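Putative transcriptional regulator (Streptomyces coelicolor, PDB 2ZB9) probably binds DNA as a transcription factor of the TetR family, through a helix-turn-helix motif in each of its two subunits. Local coordinates at residues L44-V49 / T58-W63; R100-V105 / A173-L178; R149-R152 / Q156-P159. All blocks are in the same frame, centred on the assembly; numbering follows the deposited sequence.

Contact 1 (L44-V49 / T58-W63)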
loop_
_atom_site.group_PDB
_atom_site.type_symbol
_atom_site.label_atom_id
_atom_site.label_comp_id
_atom_site.label_asym_id
_atom_site.label_seq_id
_atom_site.Cartn_x
_atom_site.Cartn_y
_atom_site.Cartn_z
ATOM N N LEU A 44 3.457 -24.110 -1.826
ATOM C CA LEU A 44 4.116 -24.159 -3.121
ATOM C C LEU A 44 5.581 -24.577 -3.026
ATOM O O LEU A 44 6.366 -23.965 -2.300
ATOM C CB LEU A 44 4.022 -22.797 -3.812
ATOM C CG LEU A 44 4.609 -22.703 -5.223
ATOM C CD1 LEU A 44 3.813 -23.597 -6.167
ATOM C CD2 LEU A 44 4.567 -21.250 -5.706
ATOM N N THR A 45 5.939 -25.632 -3.757
ATOM C CA THR A 45 7.317 -26.117 -3.784
ATOM C C THR A 45 7.679 -26.530 -5.210
ATOM O O THR A 45 6.811 -26.907 -6.001
ATOM C CB THR A 45 7.528 -27.362 -2.882
ATOM O OG1 THR A 45 6.808 -28.469 -3.433
ATOM C CG2 THR A 45 7.052 -27.101 -1.456
ATOM N N PHE A 46 8.963 -26.460 -5.531
ATOM C CA PHE A 46 9.434 -26.858 -6.854
ATOM C C PHE A 46 9.168 -28.352 -7.061
ATOM O O PHE A 46 8.783 -28.776 -8.147
ATOM C CB PHE A 46 10.930 -26.556 -6.980
ATOM C CG PHE A 46 11.234 -25.111 -7.272
ATOM C CD1 PHE A 46 11.350 -24.664 -8.585
ATOM C CD2 PHE A 46 11.390 -24.192 -6.238
ATOM C CE1 PHE A 46 11.619 -23.323 -8.869
ATOM C CE2 PHE A 46 11.660 -22.845 -6.508
ATOM C CZ PHE A 46 11.774 -22.409 -7.828
ATOM N N GLU A 47 9.363 -29.135 -6.003
ATOM C CA GLU A 47 9.142 -30.581 -6.050
ATOM C C GLU A 47 7.680 -30.902 -6.335
ATOM O O GLU A 47 7.363 -31.857 -7.045
ATOM C CB GLU A 47 9.543 -31.222 -4.715
ATOM C CG GLU A 47 10.802 -32.080 -4.764
ATOM C CD GLU A 47 11.945 -31.517 -3.931
ATOM O OE1 GLU A 47 12.961 -32.229 -3.747
ATOM O OE2 GLU A 47 11.834 -30.362 -3.463
ATOM N N ARG A 48 6.792 -30.095 -5.771
ATOM C CA ARG A 48 5.358 -30.273 -5.945
ATOM C C ARG A 48 4.949 -29.900 -7.374
ATOM O O ARG A 48 4.174 -30.609 -8.022
ATOM C CB ARG A 48 4.624 -29.396 -4.924
ATOM C CG ARG A 48 3.115 -29.516 -4.917
ATOM C CD ARG A 48 2.623 -30.726 -4.146
ATOM N NE ARG A 48 1.165 -30.770 -4.152
ATOM C CZ ARG A 48 0.383 -30.108 -3.305
ATOM N NH1 ARG A 48 0.911 -29.345 -2.357
ATOM N NH2 ARG A 48 -0.938 -30.196 -3.423
ATOM N N VAL A 49 5.473 -28.782 -7.866
ATOM C CA VAL A 49 5.168 -28.332 -9.221
ATOM C C VAL A 49 5.714 -29.323 -10.251
ATOM O O VAL A 49 5.051 -29.636 -11.244
ATOM C CB VAL A 49 5.786 -26.938 -9.497
ATOM C CG1 VAL A 49 5.642 -26.582 -10.978
ATOM C CG2 VAL A 49 5.104 -25.887 -8.623
ATOM N N THR A 58 14.952 -29.487 -12.730
ATOM C CA THR A 58 16.085 -28.887 -13.429
ATOM C C THR A 58 15.601 -27.757 -14.322
ATOM O O THR A 58 16.142 -26.654 -14.306
ATOM C CB THR A 58 16.810 -29.925 -14.309
ATOM O OG1 THR A 58 17.392 -30.931 -13.473
ATOM C CG2 THR A 58 17.902 -29.259 -15.138
ATOM N N THR A 59 14.574 -28.049 -15.106
ATOM C CA THR A 59 13.999 -27.067 -16.006
ATOM C C THR A 59 13.335 -25.950 -15.198
ATOM O O THR A 59 13.451 -24.774 -15.539
ATOM C CB THR A 59 12.959 -27.728 -16.917
ATOM O OG1 THR A 59 13.553 -28.859 -17.569
ATOM C CG2 THR A 59 12.472 -26.752 -17.959
ATOM N N LEU A 60 12.651 -26.326 -14.121
ATOM C CA LEU A 60 11.971 -25.363 -13.258
ATOM C C LEU A 60 12.958 -24.347 -12.685
ATOM O O LEU A 60 12.737 -23.137 -12.757
ATOM C CB LEU A 60 11.261 -26.099 -12.122
ATOM C CG LEU A 60 9.779 -26.468 -12.258
ATOM C CD1 LEU A 60 9.410 -26.809 -13.695
ATOM C CD2 LEU A 60 9.484 -27.620 -11.317
ATOM N N TYR A 61 14.053 -24.844 -12.125
ATOM C CA TYR A 61 15.077 -23.982 -11.547
ATOM C C TYR A 61 15.628 -22.981 -12.564
ATOM O O TYR A 61 15.958 -21.848 -12.213
ATOM C CB TYR A 61 16.213 -24.839 -10.979
ATOM C CG TYR A 61 15.858 -25.579 -9.702
ATOM C CD1 TYR A 61 16.492 -26.776 -9.370
ATOM C CD2 TYR A 61 14.904 -25.076 -8.820
ATOM C CE1 TYR A 61 16.181 -27.459 -8.191
ATOM C CE2 TYR A 61 14.586 -25.747 -7.636
ATOM C CZ TYR A 61 15.228 -26.939 -7.329
ATOM O OH TYR A 61 14.913 -27.611 -6.167
ATOM N N LYS A 62 15.716 -23.393 -13.823
ATOM C CA LYS A 62 16.226 -22.517 -14.877
ATOM C C LYS A 62 15.308 -21.329 -15.144
ATOM O O LYS A 62 15.776 -20.207 -15.357
ATOM C CB LYS A 62 16.394 -23.286 -16.190
ATOM C CG LYS A 62 17.401 -24.418 -16.170
ATOM C CD LYS A 62 17.468 -25.045 -17.555
ATOM C CE LYS A 62 18.373 -26.263 -17.602
ATOM N NZ LYS A 62 18.339 -26.859 -18.969
ATOM N N TRP A 63 14.003 -21.583 -15.153
ATOM C CA TRP A 63 13.031 -20.528 -15.417
ATOM C C TRP A 63 12.681 -19.681 -14.197
ATOM O O TRP A 63 12.362 -18.501 -14.331
ATOM C CB TRP A 63 11.749 -21.124 -15.999
ATOM C CG TRP A 63 11.924 -21.729 -17.349
ATOM C CD1 TRP A 63 12.801 -21.334 -18.318
ATOM C CD2 TRP A 63 11.140 -22.781 -17.921
ATOM N NE1 TRP A 63 12.609 -22.072 -19.459
ATOM C CE2 TRP A 63 11.595 -22.970 -19.244
ATOM C CE3 TRP A 63 10.094 -23.584 -17.445
ATOM C CZ2 TRP A 63 11.042 -23.927 -20.100
ATOM C CZ3 TRP A 63 9.541 -24.539 -18.297
ATOM C CH2 TRP A 63 10.018 -24.700 -19.611
#

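Contact 2 (R100-V105 / A173-L178)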
loop_
_atom_site.group_PDB
_atom_site.type_symbol
_atom_site.label_atom_id
_atom_site.label_comp_id
_atom_site.label_asym_id
_atom_site.label_seq_id
_atom_site.Cartn_x
_atom_site.Cartn_y
_atom_site.Cartn_z
ATOM N N ARG A 100 -13.626 -3.501 -9.658
ATOM C CA ARG A 100 -14.517 -4.447 -8.976
ATOM C C ARG A 100 -14.006 -5.878 -9.094
ATOM O O ARG A 100 -14.077 -6.650 -8.138
ATOM C CB ARG A 100 -15.943 -4.336 -9.521
ATOM C CG ARG A 100 -16.703 -3.160 -8.912
ATOM C CD ARG A 100 -17.968 -2.798 -9.678
ATOM N NE ARG A 100 -18.572 -1.610 -9.080
ATOM C CZ ARG A 100 -19.440 -0.803 -9.684
ATOM N NH1 ARG A 100 -19.836 -1.041 -10.928
ATOM N NH2 ARG A 100 -19.902 0.259 -9.036
ATOM N N ALA A 101 -13.485 -6.239 -10.262
ATOM C CA ALA A 101 -12.938 -7.579 -10.440
ATOM C C ALA A 101 -11.702 -7.685 -9.529
ATOM O O ALA A 101 -11.455 -8.719 -8.903
ATOM C CB ALA A 101 -12.557 -7.801 -11.905
ATOM N N PHE A 102 -10.947 -6.592 -9.439
ATOM C CA PHE A 102 -9.753 -6.541 -8.600
ATOM C C PHE A 102 -10.139 -6.731 -7.139
ATOM O O PHE A 102 -9.522 -7.509 -6.416
ATOM C CB PHE A 102 -9.054 -5.190 -8.773
ATOM C CG PHE A 102 -7.847 -5.012 -7.901
ATOM C CD1 PHE A 102 -6.700 -5.765 -8.119
ATOM C CD2 PHE A 102 -7.847 -4.073 -6.872
ATOM C CE1 PHE A 102 -5.560 -5.580 -7.324
ATOM C CE2 PHE A 102 -6.716 -3.880 -6.072
ATOM C CZ PHE A 102 -5.572 -4.636 -6.301
ATOM N N THR A 103 -11.163 -6.001 -6.713
ATOM C CA THR A 103 -11.650 -6.084 -5.345
ATOM C C THR A 103 -12.146 -7.487 -5.022
ATOM O O THR A 103 -11.903 -8.004 -3.934
ATOM C CB THR A 103 -12.779 -5.055 -5.106
ATOM O OG1 THR A 103 -12.214 -3.738 -5.113
ATOM C CG2 THR A 103 -13.466 -5.296 -3.766
ATOM N N HIS A 104 -12.840 -8.106 -5.969
ATOM C CA HIS A 104 -13.340 -9.456 -5.762
ATOM C C HIS A 104 -12.152 -10.387 -5.519
ATOM O O HIS A 104 -12.144 -11.166 -4.566
ATOM C CB HIS A 104 -14.120 -9.935 -6.986
ATOM C CG HIS A 104 -14.566 -11.362 -6.890
ATOM N ND1 HIS A 104 -15.678 -11.748 -6.174
ATOM C CD2 HIS A 104 -14.023 -12.498 -7.387
ATOM C CE1 HIS A 104 -15.802 -13.063 -6.233
ATOM N NE2 HIS A 104 -14.810 -13.542 -6.962
ATOM N N VAL A 105 -11.149 -10.301 -6.388
ATOM C CA VAL A 105 -9.958 -11.130 -6.247
ATOM C C VAL A 105 -9.277 -10.924 -4.900
ATOM O O VAL A 105 -8.939 -11.886 -4.208
ATOM C CB VAL A 105 -8.920 -10.826 -7.358
ATOM C CG1 VAL A 105 -7.572 -11.469 -7.007
ATOM C CG2 VAL A 105 -9.414 -11.361 -8.696
ATOM N N ALA A 173 -4.684 2.872 -3.415
ATOM C CA ALA A 173 -5.614 3.177 -2.322
ATOM C C ALA A 173 -6.233 1.893 -1.783
ATOM O O ALA A 173 -6.447 1.758 -0.579
ATOM C CB ALA A 173 -6.722 4.115 -2.816
ATOM N N VAL A 174 -6.543 0.962 -2.682
ATOM C CA VAL A 174 -7.126 -0.321 -2.291
ATOM C C VAL A 174 -6.081 -1.143 -1.532
ATOM O O VAL A 174 -6.362 -1.685 -0.460
ATOM C CB VAL A 174 -7.579 -1.143 -3.527
ATOM C CG1 VAL A 174 -8.178 -2.481 -3.076
ATOM C CG2 VAL A 174 -8.591 -0.349 -4.341
ATOM N N TYR A 175 -4.879 -1.241 -2.098
ATOM C CA TYR A 175 -3.805 -1.982 -1.451
ATOM C C TYR A 175 -3.592 -1.437 -0.044
ATOM O O TYR A 175 -3.419 -2.196 0.911
ATOM C CB TYR A 175 -2.495 -1.838 -2.233
ATOM C CG TYR A 175 -2.333 -2.778 -3.411
ATOM C CD1 TYR A 175 -2.239 -4.153 -3.221
ATOM C CD2 TYR A 175 -2.256 -2.287 -4.715
ATOM C CE1 TYR A 175 -2.071 -5.024 -4.302
ATOM C CE2 TYR A 175 -2.090 -3.146 -5.806
ATOM C CZ TYR A 175 -2.000 -4.514 -5.589
ATOM O OH TYR A 175 -1.851 -5.373 -6.658
ATOM N N HIS A 176 -3.613 -0.115 0.086
ATOM C CA HIS A 176 -3.392 0.497 1.388
ATOM C C HIS A 176 -4.455 0.122 2.406
ATOM O O HIS A 176 -4.138 -0.227 3.547
ATOM C CB HIS A 176 -3.317 2.016 1.255
ATOM C CG HIS A 176 -3.140 2.725 2.559
ATOM N ND1 HIS A 176 -4.158 3.420 3.173
ATOM C CD2 HIS A 176 -2.062 2.833 3.374
ATOM C CE1 HIS A 176 -3.715 3.928 4.310
ATOM N NE2 HIS A 176 -2.447 3.587 4.455
ATOM N N ARG A 177 -5.717 0.185 2.008
ATOM C CA ARG A 177 -6.773 -0.166 2.942
ATOM C C ARG A 177 -6.697 -1.668 3.232
ATOM O O ARG A 177 -7.079 -2.115 4.313
ATOM C CB ARG A 177 -8.146 0.233 2.384
ATOM C CG ARG A 177 -9.239 0.246 3.434
ATOM C CD ARG A 177 -10.559 0.849 2.930
ATOM N NE ARG A 177 -10.593 2.314 2.969
ATOM C CZ ARG A 177 -11.717 3.029 2.940
ATOM N NH1 ARG A 177 -12.889 2.411 2.876
ATOM N NH2 ARG A 177 -11.679 4.355 2.971
ATOM N N LEU A 178 -6.176 -2.439 2.277
ATOM C CA LEU A 178 -6.032 -3.883 2.469
ATOM C C LEU A 178 -4.863 -4.220 3.391
ATOM O O LEU A 178 -4.993 -5.085 4.253
ATOM C CB LEU A 178 -5.818 -4.606 1.136
ATOM C CG LEU A 178 -7.025 -4.843 0.234
ATOM C CD1 LEU A 178 -6.548 -5.354 -1.123
ATOM C CD2 LEU A 178 -7.969 -5.840 0.889
#

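Contact 3 (R149-R152 / Q156-P159)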
loop_
_atom_site.group_PDB
_atom_site.type_symbol
_atom_site.label_atom_id
_atom_site.label_comp_id
_atom_site.label_asym_id
_atom_site.label_seq_id
_atom_site.Cartn_x
_atom_site.Cartn_y
_atom_site.Cartn_z
ATOM N N ARG A 149 -3.803 6.010 -20.355
ATOM C CA ARG A 149 -3.281 6.848 -21.429
ATOM C C ARG A 149 -4.214 6.799 -22.635
ATOM O O ARG A 149 -4.374 7.795 -23.348
ATOM C CB ARG A 149 -1.880 6.400 -21.867
ATOM C CG ARG A 149 -0.749 6.815 -20.937
ATOM C CD ARG A 149 0.581 6.782 -21.688
ATOM N NE ARG A 149 0.880 5.452 -22.217
ATOM C CZ ARG A 149 1.372 4.452 -21.489
ATOM N NH1 ARG A 149 1.629 4.633 -20.200
ATOM N NH2 ARG A 149 1.603 3.268 -22.047
ATOM N N HIS A 150 -4.823 5.642 -22.875
ATOM C CA HIS A 150 -5.741 5.509 -24.002
ATOM C C HIS A 150 -6.913 6.466 -23.792
ATOM O O HIS A 150 -7.312 7.175 -24.708
ATOM C CB HIS A 150 -6.242 4.065 -24.133
ATOM C CG HIS A 150 -7.065 3.821 -25.361
ATOM N ND1 HIS A 150 -6.676 4.241 -26.616
ATOM C CD2 HIS A 150 -8.249 3.188 -25.530
ATOM C CE1 HIS A 150 -7.584 3.877 -27.503
ATOM N NE2 HIS A 150 -8.549 3.236 -26.870
ATOM N N ALA A 151 -7.452 6.496 -22.578
ATOM C CA ALA A 151 -8.555 7.398 -22.266
ATOM C C ALA A 151 -8.089 8.837 -22.464
ATOM O O ALA A 151 -8.833 9.672 -22.973
ATOM C CB ALA A 151 -9.013 7.191 -20.825
ATOM N N ARG A 152 -6.851 9.129 -22.075
ATOM C CA ARG A 152 -6.329 10.484 -22.231
ATOM C C ARG A 152 -6.203 10.861 -23.709
ATOM O O ARG A 152 -6.516 11.992 -24.097
ATOM C CB ARG A 152 -4.971 10.617 -21.534
ATOM C CG ARG A 152 -4.424 12.048 -21.506
ATOM C CD ARG A 152 -3.110 12.131 -20.734
ATOM N NE ARG A 152 -2.058 11.375 -21.402
ATOM C CZ ARG A 152 -0.906 11.025 -20.839
ATOM N NH1 ARG A 152 -0.644 11.371 -19.583
ATOM N NH2 ARG A 152 -0.029 10.301 -21.523
ATOM N N GLN A 156 -10.731 11.723 -22.641
ATOM C CA GLN A 156 -11.576 11.509 -21.464
ATOM C C GLN A 156 -10.855 11.851 -20.163
ATOM O O GLN A 156 -11.445 11.849 -19.090
ATOM C CB GLN A 156 -12.067 10.062 -21.428
ATOM C CG GLN A 156 -12.531 9.561 -22.783
ATOM C CD GLN A 156 -13.336 8.277 -22.703
ATOM O OE1 GLN A 156 -12.997 7.360 -21.955
ATOM N NE2 GLN A 156 -14.402 8.202 -23.492
ATOM N N ILE A 157 -9.568 12.137 -20.278
ATOM C CA ILE A 157 -8.738 12.503 -19.143
ATOM C C ILE A 157 -7.931 13.704 -19.620
ATOM O O ILE A 157 -7.442 13.706 -20.747
ATOM C CB ILE A 157 -7.781 11.336 -18.751
ATOM C CG1 ILE A 157 -8.586 10.215 -18.077
ATOM C CG2 ILE A 157 -6.667 11.843 -17.819
ATOM C CD1 ILE A 157 -7.754 8.999 -17.683
ATOM N N ARG A 158 -7.807 14.730 -18.782
ATOM C CA ARG A 158 -7.055 15.919 -19.174
ATOM C C ARG A 158 -5.684 15.494 -19.680
ATOM O O ARG A 158 -5.062 14.591 -19.131
ATOM C CB ARG A 158 -6.947 16.903 -17.997
ATOM C CG ARG A 158 -8.309 17.465 -17.590
ATOM C CD ARG A 158 -8.236 18.604 -16.570
ATOM N NE ARG A 158 -7.870 18.166 -15.224
ATOM C CZ ARG A 158 -6.635 18.201 -14.736
ATOM N NH1 ARG A 158 -5.638 18.653 -15.485
ATOM N NH2 ARG A 158 -6.397 17.804 -13.491
ATOM N N PRO A 159 -5.201 16.136 -20.752
ATOM C CA PRO A 159 -3.895 15.794 -21.327
ATOM C C PRO A 159 -2.667 16.022 -20.449
ATOM O O PRO A 159 -1.626 15.406 -20.668
ATOM C CB PRO A 159 -3.868 16.603 -22.627
ATOM C CG PRO A 159 -4.731 17.786 -22.316
ATOM C CD PRO A 159 -5.869 17.199 -21.524
HETATM O O HOH W 1 -6.914 14.632 -23.346
#

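Contact 1 (L44-V49 / T58-W63)
Phe46 and Tyr61 meet ring to ring, and Leu60 completes the junction. These three residues carry most of the contact between helix 46-53 and helix 57-63. The two helices form the predicted helix-turn-helix motif, and in this family the second of them is the recognition helix.

Tyr61 brings one side of its ring, CD2 and CE2, over a face of Phe46. CE2 of Tyr61 is 3.4 Å from CG of Phe46, above the ring plane and displaced toward the rim. The centroids are 4.8 Å apart and the planes are inclined at 52°. The pair is therefore oblique, neither a parallel stack nor an edge-to-face pair. Tyr61 reaches across because its CG is anti to the carbonyl carbon (chi1 -73°). The hydroxyl end passes beyond the Phe46 ring, and OH of Tyr61 lies 4.2 Å from CB of Phe46.

Leu60 works on another side of the same ring. Its CB sits in the ring plane at the edge, 3.8 Å from CD1 of Phe46. Its CD2 methyl turns toward the first helix and lies 3.4 Å from the backbone O of Phe46. That methyl also meets Val49, with CD2 of Leu60 4.0 Å from CG1 of Val49. Phe46 is thus gripped over one face and at one edge.

Leu70 of helix 67-83 touches both Phe46 and Val49, which joins the pair to the core of the DNA-binding domain. Glu47 OE1 forms a salt bridge with Lys57 NZ near the turn.

Apart from the Phe46 carbonyl O, the contact is made mostly of carbon surfaces. Leu60 and Val49 are buried and Tyr61 is exposed, so the pairing has an inner and an outer side. The helices are thus held here by apolar packing, not polar bonds.

Contact 2 (R100-V105 / A173-L178)
Phe102 of helix 91-108 points its ring edge at a face of Tyr175 on helix 163-179. Both helices belong to the all-helical C-terminal domain of the TetR fold. The pair is a T-shaped stack, with planes at 71° and centroids 5.4 Å apart.

The tight part is this ring and its two neighbours. Phe102 extends toward helix 163-179 because its CG is anti to the backbone N (chi1 177°). One flank of the ring rests on Val174, with CE2 of Phe102 3.6 Å from CG1 of Val174. Val174 CB lies in the ring plane at the edge. All three residues are buried. Trp171 adds a second edge-to-face partner for Phe102, and Leu83 of helix 67-83 also touches it.

The looser part lies beside this core. Leu178 points toward helix 91-108 but does not touch segment 100-105. It packs on Met106 and Thr107 instead. Thr103, partly exposed, lies beside the contact and packs on Val185 and Val190.

Helix 163-179 also faces the second subunit. The Tyr175 ring meets His176 of that subunit with nearly parallel planes, so it joins the intrachain core to the dimer interface. At the T-shaped stack itself, CZ of Phe102 stands 3.6 Å from CZ of Tyr175, offset toward the rim of the tyrosine ring.

Contact 3 (R149-R152 / Q156-P159)
The guanidinium of Arg152 approaches the carbonyl of Pro159 obliquely, showing it neither face nor edge. NE of Arg152 is 4.1 Å from O of Pro159. The polar end is held by another partner, since NH1 donates to the backbone O of Val161. The second flat group is the amide of Gln156. Its OE1 lies 4.1 Å from CB of Ala151, a plain van der Waals approach. The same amide is held by the backbone at the start of helix 91-108 and just before it: OE1 accepts from Val91 N and NE2 donates to Gly89 O.

The aliphatic part of Arg152 does most of the touching. CG is anti to the backbone N (chi1 -173°), and the chain bends at chi3 (65°). This lays CG and CD along the returning loop. CG is 3.5 Å from O of Ile157, and CD is 3.5 Å from O of Arg158. A water donates to both Arg152 O and Ile157 O and ties the helix end to the loop. Replacing Arg152 with an alanine is likely to leave the Val161 carbonyl without its guanidinium mate and to uncover the loop backbone that the methylene groups now cover.

Beneath this, Ile157 is buried and turns inward. Its CD1 packs 3.8 Å from CB of Ala151. Arg158 points the other way. It forms a salt bridge with Asp160 and bonds Gly200 O of the second subunit, so the loop also serves the dimer interface.

One direct hydrogen bond joins the two segments. Gln156 N donates to Ala151 O at 2.8 Å, with the donor tilted 31° from the carbonyl plane. A bond from the residue five places on, past the end of helix 126-153, is consistent with the six-to-one bond of a Schellman motif, a common C-terminal helix cap.

Overall arrangement
Contact 1 comes first along the chain and lies in the predicted DNA-binding motif. Contacts 2 and 3 lie in the C-terminal domain. Contact 3 is nested within the loop closed by contact 2, at the turn between helix 126-153 and helix 163-179. Helix 163-179 then carries the second segment of contact 2. The centres of contacts 2 and 3 are about 23 Å apart. Contact 1 is about 30 Å from contact 2 and about 42 Å from contact 3, centre to centre. It lies across the chain's centre from both. The probable DNA-binding part is thus well separated from the parts of contacts 2 and 3 that meet the second subunit.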